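PDB 1SR8: cobalt-precorrin-5B C(1)-methyltransferase from Archaeoglobus fulgidus, which probably catalyses the S-adenosylmethionine-dependent methylation of C-1 in cobalt-precorrin-5B, giving cobalt-precorrin-6A on the anaerobic route to adenosylcobalamin. Local coordinates for residues Y37-A51 against A87-T101. Residues are numbered along the deposited sequence; the frame is centred on the assembly and turned at random.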
loop_
_atom_site.group_PDB
_atom_site.type_symbol
_atom_site.label_atom_id
_atom_site.label_comp_id
_atom_site.label_asym_id
_atom_site.label_seq_id
_atom_site.Cartn_x
_atom_site.Cartn_y
_atom_site.Cartn_z
ATOM N N TYR A 37 -9.776 -10.168 12.995
ATOM C CA TYR A 37 -9.420 -9.368 11.823
ATOM C C TYR A 37 -8.019 -8.769 11.952
ATOM O O TYR A 37 -7.509 -8.587 13.057
ATOM C CB TYR A 37 -10.406 -8.201 11.651
ATOM C CG TYR A 37 -11.836 -8.593 11.333
ATOM C CD1 TYR A 37 -12.232 -8.875 10.022
ATOM C CD2 TYR A 37 -12.796 -8.693 12.348
ATOM C CE1 TYR A 37 -13.555 -9.252 9.723
ATOM C CE2 TYR A 37 -14.125 -9.072 12.061
ATOM C CZ TYR A 37 -14.496 -9.350 10.749
ATOM O OH TYR A 37 -15.791 -9.734 10.465
ATOM N N LEU A 38 -7.391 -8.492 10.812
ATOM C CA LEU A 38 -6.092 -7.827 10.784
ATOM C C LEU A 38 -6.434 -6.513 10.089
ATOM O O LEU A 38 -7.212 -6.495 9.131
ATOM C CB LEU A 38 -5.055 -8.603 9.965
ATOM C CG LEU A 38 -4.211 -9.642 10.709
ATOM C CD1 LEU A 38 -3.317 -10.389 9.728
ATOM C CD2 LEU A 38 -3.367 -8.953 11.756
ATOM N N ARG A 39 -5.881 -5.414 10.587
ATOM C CA ARG A 39 -6.159 -4.094 10.026
ATOM C C ARG A 39 -5.111 -3.633 9.002
ATOM O O ARG A 39 -3.912 -3.649 9.273
ATOM C CB ARG A 39 -6.265 -3.061 11.170
ATOM C CG ARG A 39 -7.383 -3.339 12.191
ATOM C CD ARG A 39 -7.061 -2.773 13.587
ATOM N NE ARG A 39 -7.730 -1.502 13.892
ATOM C CZ ARG A 39 -9.010 -1.367 14.261
ATOM N NH1 ARG A 39 -9.800 -2.432 14.380
ATOM N NH2 ARG A 39 -9.508 -0.159 14.519
ATOM N N ARG A 40 -5.575 -3.245 7.818
ATOM C CA ARG A 40 -4.681 -2.722 6.791
ATOM C C ARG A 40 -4.509 -1.233 7.094
ATOM O O ARG A 40 -5.358 -0.624 7.752
ATOM C CB ARG A 40 -5.299 -2.852 5.394
ATOM C CG ARG A 40 -5.310 -4.250 4.822
ATOM C CD ARG A 40 -4.936 -4.198 3.352
ATOM N NE ARG A 40 -4.897 -5.515 2.730
ATOM C CZ ARG A 40 -5.973 -6.186 2.328
ATOM N NH1 ARG A 40 -7.179 -5.658 2.485
ATOM N NH2 ARG A 40 -5.843 -7.380 1.763
ATOM N N GLY A 41 -3.421 -0.644 6.612
ATOM C CA GLY A 41 -3.204 0.776 6.828
ATOM C C GLY A 41 -3.380 1.507 5.514
ATOM O O GLY A 41 -3.839 0.919 4.533
ATOM N N ILE A 42 -3.047 2.793 5.495
ATOM C CA ILE A 42 -3.129 3.586 4.274
ATOM C C ILE A 42 -1.710 4.026 3.956
ATOM O O ILE A 42 -0.923 4.314 4.861
ATOM C CB ILE A 42 -4.021 4.845 4.428
ATOM C CG1 ILE A 42 -3.574 5.666 5.645
ATOM C CG2 ILE A 42 -5.487 4.430 4.511
ATOM C CD1 ILE A 42 -4.216 7.044 5.738
ATOM N N THR A 43 -1.373 4.061 2.673
ATOM C CA THR A 43 -0.038 4.459 2.250
ATOM C C THR A 43 0.184 5.974 2.354
ATOM O O THR A 43 -0.751 6.740 2.569
ATOM C CB THR A 43 0.197 4.087 0.788
ATOM O OG1 THR A 43 -0.834 4.681 -0.005
ATOM C CG2 THR A 43 0.186 2.592 0.600
ATOM N N THR A 44 1.440 6.388 2.196
ATOM C CA THR A 44 1.804 7.797 2.196
ATOM C C THR A 44 1.057 8.457 1.023
ATOM O O THR A 44 0.659 9.622 1.087
ATOM C CB THR A 44 3.326 7.951 1.993
ATOM O OG1 THR A 44 3.772 6.995 1.022
ATOM C CG2 THR A 44 4.073 7.693 3.288
ATOM N N GLY A 45 0.864 7.689 -0.049
ATOM C CA GLY A 45 0.159 8.198 -1.213
ATOM C C GLY A 45 -1.299 8.462 -0.884
ATOM O O GLY A 45 -1.855 9.495 -1.273
ATOM N N THR A 46 -1.928 7.544 -0.155
ATOM C CA THR A 46 -3.326 7.724 0.204
ATOM C C THR A 46 -3.487 8.815 1.258
ATOM O O THR A 46 -4.478 9.543 1.259
ATOM C CB THR A 46 -3.932 6.432 0.743
ATOM O OG1 THR A 46 -3.972 5.452 -0.301
ATOM C CG2 THR A 46 -5.340 6.686 1.260
ATOM N N THR A 47 -2.512 8.924 2.154
ATOM C CA THR A 47 -2.564 9.932 3.207
ATOM C C THR A 47 -2.396 11.303 2.568
ATOM O O THR A 47 -3.066 12.268 2.949
ATOM C CB THR A 47 -1.465 9.695 4.255
ATOM O OG1 THR A 47 -1.634 8.388 4.827
ATOM C CG2 THR A 47 -1.543 10.742 5.360
ATOM N N ALA A 48 -1.521 11.383 1.572
ATOM C CA ALA A 48 -1.301 12.637 0.865
ATOM C C ALA A 48 -2.589 13.044 0.140
ATOM O O ALA A 48 -2.980 14.221 0.139
ATOM C CB ALA A 48 -0.153 12.481 -0.131
ATOM N N SER A 49 -3.253 12.063 -0.471
ATOM C CA SER A 49 -4.493 12.321 -1.192
ATOM C C SER A 49 -5.549 12.861 -0.246
ATOM O O SER A 49 -6.259 13.819 -0.574
ATOM C CB SER A 49 -5.010 11.040 -1.849
ATOM O OG SER A 49 -4.153 10.630 -2.895
ATOM N N ALA A 50 -5.654 12.242 0.925
ATOM C CA ALA A 50 -6.636 12.664 1.914
ATOM C C ALA A 50 -6.382 14.107 2.329
ATOM O O ALA A 50 -7.321 14.901 2.420
ATOM C CB ALA A 50 -6.593 11.743 3.131
ATOM N N ALA A 51 -5.118 14.449 2.569
ATOM C CA ALA A 51 -4.759 15.813 2.969
ATOM C C ALA A 51 -5.182 16.812 1.901
ATOM O O ALA A 51 -5.800 17.831 2.200
ATOM C CB ALA A 51 -3.254 15.920 3.219
ATOM N N ALA A 87 -5.036 21.355 5.884
ATOM C CA ALA A 87 -5.364 20.018 6.382
ATOM C C ALA A 87 -4.151 19.311 6.963
ATOM O O ALA A 87 -3.024 19.512 6.530
ATOM C CB ALA A 87 -5.979 19.166 5.277
ATOM N N ARG A 88 -4.409 18.474 7.954
ATOM C CA ARG A 88 -3.377 17.720 8.644
ATOM C C ARG A 88 -3.914 16.293 8.723
ATOM O O ARG A 88 -5.008 16.072 9.249
ATOM C CB ARG A 88 -3.201 18.308 10.042
ATOM C CG ARG A 88 -2.038 17.771 10.820
ATOM C CD ARG A 88 -2.014 18.338 12.238
ATOM N NE ARG A 88 -0.826 17.897 12.967
ATOM C CZ ARG A 88 0.404 18.367 12.759
ATOM N NH1 ARG A 88 0.612 19.310 11.845
ATOM N NH2 ARG A 88 1.431 17.875 13.452
ATOM N N VAL A 89 -3.167 15.331 8.188
ATOM C CA VAL A 89 -3.612 13.935 8.206
ATOM C C VAL A 89 -2.478 13.022 8.622
ATOM O O VAL A 89 -1.366 13.140 8.127
ATOM C CB VAL A 89 -4.112 13.482 6.819
ATOM C CG1 VAL A 89 -4.723 12.094 6.917
ATOM C CG2 VAL A 89 -5.129 14.469 6.276
ATOM N N ARG A 90 -2.762 12.103 9.532
ATOM C CA ARG A 90 -1.742 11.189 10.018
ATOM C C ARG A 90 -1.900 9.834 9.336
ATOM O O ARG A 90 -3.006 9.305 9.219
ATOM C CB ARG A 90 -1.875 11.029 11.543
ATOM C CG ARG A 90 -0.680 10.381 12.253
ATOM C CD ARG A 90 -0.938 10.227 13.768
ATOM N NE ARG A 90 -1.051 11.502 14.477
ATOM C CZ ARG A 90 -0.021 12.287 14.782
ATOM N NH1 ARG A 90 1.213 11.936 14.448
ATOM N NH2 ARG A 90 -0.221 13.436 15.420
ATOM N N LYS A 91 -0.790 9.282 8.866
ATOM C CA LYS A 91 -0.823 7.976 8.229
ATOM C C LYS A 91 -0.887 6.888 9.295
ATOM O O LYS A 91 -0.248 7.001 10.349
ATOM C CB LYS A 91 0.436 7.743 7.399
ATOM C CG LYS A 91 0.677 6.266 7.147
ATOM C CD LYS A 91 1.926 5.979 6.365
ATOM C CE LYS A 91 2.140 4.473 6.318
ATOM N NZ LYS A 91 3.363 4.081 5.579
ATOM N N PHE A 92 -1.659 5.839 9.030
ATOM C CA PHE A 92 -1.725 4.716 9.960
ATOM C C PHE A 92 -1.367 3.459 9.193
ATOM O O PHE A 92 -1.746 3.305 8.032
ATOM C CB PHE A 92 -3.106 4.604 10.620
ATOM C CG PHE A 92 -4.244 4.355 9.672
ATOM C CD1 PHE A 92 -4.530 3.069 9.226
ATOM C CD2 PHE A 92 -5.077 5.404 9.280
ATOM C CE1 PHE A 92 -5.633 2.822 8.407
ATOM C CE2 PHE A 92 -6.183 5.172 8.462
ATOM C CZ PHE A 92 -6.465 3.873 8.023
ATOM N N SER A 93 -0.613 2.573 9.833
ATOM C CA SER A 93 -0.175 1.339 9.188
ATOM C C SER A 93 -0.937 0.069 9.591
ATOM O O SER A 93 -0.506 -1.034 9.277
ATOM C CB SER A 93 1.322 1.146 9.441
ATOM O OG SER A 93 2.056 2.293 9.026
ATOM N N GLY A 94 -2.071 0.216 10.265
ATOM C CA GLY A 94 -2.827 -0.954 10.671
ATOM C C GLY A 94 -2.001 -1.869 11.555
ATOM O O GLY A 94 -1.257 -1.396 12.414
ATOM N N ASP A 95 -2.102 -3.178 11.351
ATOM C CA ASP A 95 -1.350 -4.112 12.178
ATOM C C ASP A 95 0.041 -4.479 11.676
ATOM O O ASP A 95 0.591 -5.519 12.041
ATOM C CB ASP A 95 -2.176 -5.376 12.414
ATOM C CG ASP A 95 -3.353 -5.123 13.331
ATOM O OD1 ASP A 95 -3.121 -4.640 14.459
ATOM O OD2 ASP A 95 -4.506 -5.397 12.935
ATOM N N HIS A 96 0.617 -3.625 10.843
ATOM C CA HIS A 96 1.960 -3.873 10.340
ATOM C C HIS A 96 2.876 -3.902 11.566
ATOM O O HIS A 96 2.947 -2.922 12.302
ATOM C CB HIS A 96 2.364 -2.743 9.399
ATOM C CG HIS A 96 3.626 -3.003 8.643
ATOM N ND1 HIS A 96 4.844 -3.164 9.263
ATOM C CD2 HIS A 96 3.859 -3.122 7.316
ATOM C CE1 HIS A 96 5.776 -3.371 8.349
ATOM N NE2 HIS A 96 5.204 -3.350 7.159
ATOM N N GLU A 97 3.569 -5.014 11.793
ATOM C CA GLU A 97 4.441 -5.129 12.958
ATOM C C GLU A 97 5.365 -3.932 13.131
ATOM O O GLU A 97 5.806 -3.653 14.241
ATOM C CB GLU A 97 5.270 -6.408 12.896
ATOM C CG GLU A 97 6.384 -6.374 11.884
ATOM C CD GLU A 97 7.094 -7.704 11.784
ATOM O OE1 GLU A 97 7.557 -8.212 12.831
ATOM O OE2 GLU A 97 7.184 -8.237 10.654
ATOM N N PHE A 98 5.683 -3.243 12.040
ATOM C CA PHE A 98 6.524 -2.049 12.116
ATOM C C PHE A 98 6.795 -1.320 10.802
ATOM O O PHE A 98 7.619 -1.739 9.995
ATOM C CB PHE A 98 7.867 -2.332 12.768
ATOM C CG PHE A 98 8.729 -1.108 12.868
ATOM C CD1 PHE A 98 8.311 -0.015 13.629
ATOM C CD2 PHE A 98 9.912 -1.005 12.136
ATOM C CE1 PHE A 98 9.054 1.167 13.654
ATOM C CE2 PHE A 98 10.665 0.170 12.150
ATOM C CZ PHE A 98 10.235 1.260 12.910
ATOM N N ASP A 99 6.107 -0.201 10.624
ATOM C CA ASP A 99 6.240 0.636 9.442
ATOM C C ASP A 99 6.861 1.946 9.939
ATOM O O ASP A 99 6.231 2.689 10.683
ATOM C CB ASP A 99 4.848 0.886 8.870
ATOM C CG ASP A 99 4.869 1.722 7.619
ATOM O OD1 ASP A 99 5.887 2.381 7.339
ATOM O OD2 ASP A 99 3.845 1.729 6.916
ATOM N N VAL A 100 8.091 2.231 9.525
ATOM C CA VAL A 100 8.790 3.436 9.983
ATOM C C VAL A 100 8.049 4.766 9.830
ATOM O O VAL A 100 8.330 5.706 10.573
ATOM C CB VAL A 100 10.175 3.557 9.313
ATOM C CG1 VAL A 100 10.019 3.785 7.826
ATOM C CG2 VAL A 100 10.964 4.679 9.953
ATOM N N THR A 101 7.113 4.857 8.882
ATOM C CA THR A 101 6.362 6.094 8.686
ATOM C C THR A 101 4.958 6.042 9.263
ATOM O O THR A 101 4.133 6.911 8.988
ATOM C CB THR A 101 6.261 6.502 7.193
ATOM O OG1 THR A 101 5.598 5.480 6.445
ATOM C CG2 THR A 101 7.638 6.738 6.613
HETATM O O HOH W 1 3.593 4.085 2.328
#
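Lys91 runs its side chain past Ile42 and the first turn of helix 44-51, which Thr43 N-caps. Lys91 CB lies against Thr47 OG1 at 3.4 Å, the hydroxyl itself being tied back to Thr43 O. With CG anti to the backbone N (chi1 159°) and the chain extended beyond it, CG, CD and CE file past the carbonyl oxygen of Ile42, Lys91 CE at 3.4 Å from Ile42 O, while CD also brushes Thr44 CG2. At the tip, Lys91 NZ forms a salt bridge with Asp99 OD2 (2.7 Å) and a hydrogen bond to Thr101 OG1. Ser93 OG also hydrogen-bonds Asp99 OD2, from above the carboxylate plane. A methionine in place of Lys91 would probably leave Asp99 without its countercharge and the 93-101 loop less firmly pinned.

Next along, Ile42 N bonds Phe92 O at 2.9 Å, and Ile42 CG1 sits over one face of the Phe92 ring, a CH-pi contact. Two bonds join Asp95 and Arg39: Asp95 OD2 takes Arg39 N on the anti side, and Asp95 N gives to Arg39 O. Val89 packs on Thr47 and Ala51, where helix 44-51 runs roughly antiparallel to strand 87-90 (155°), against the mixed sheet whose strands 76-83 and 105-111 flank that strand.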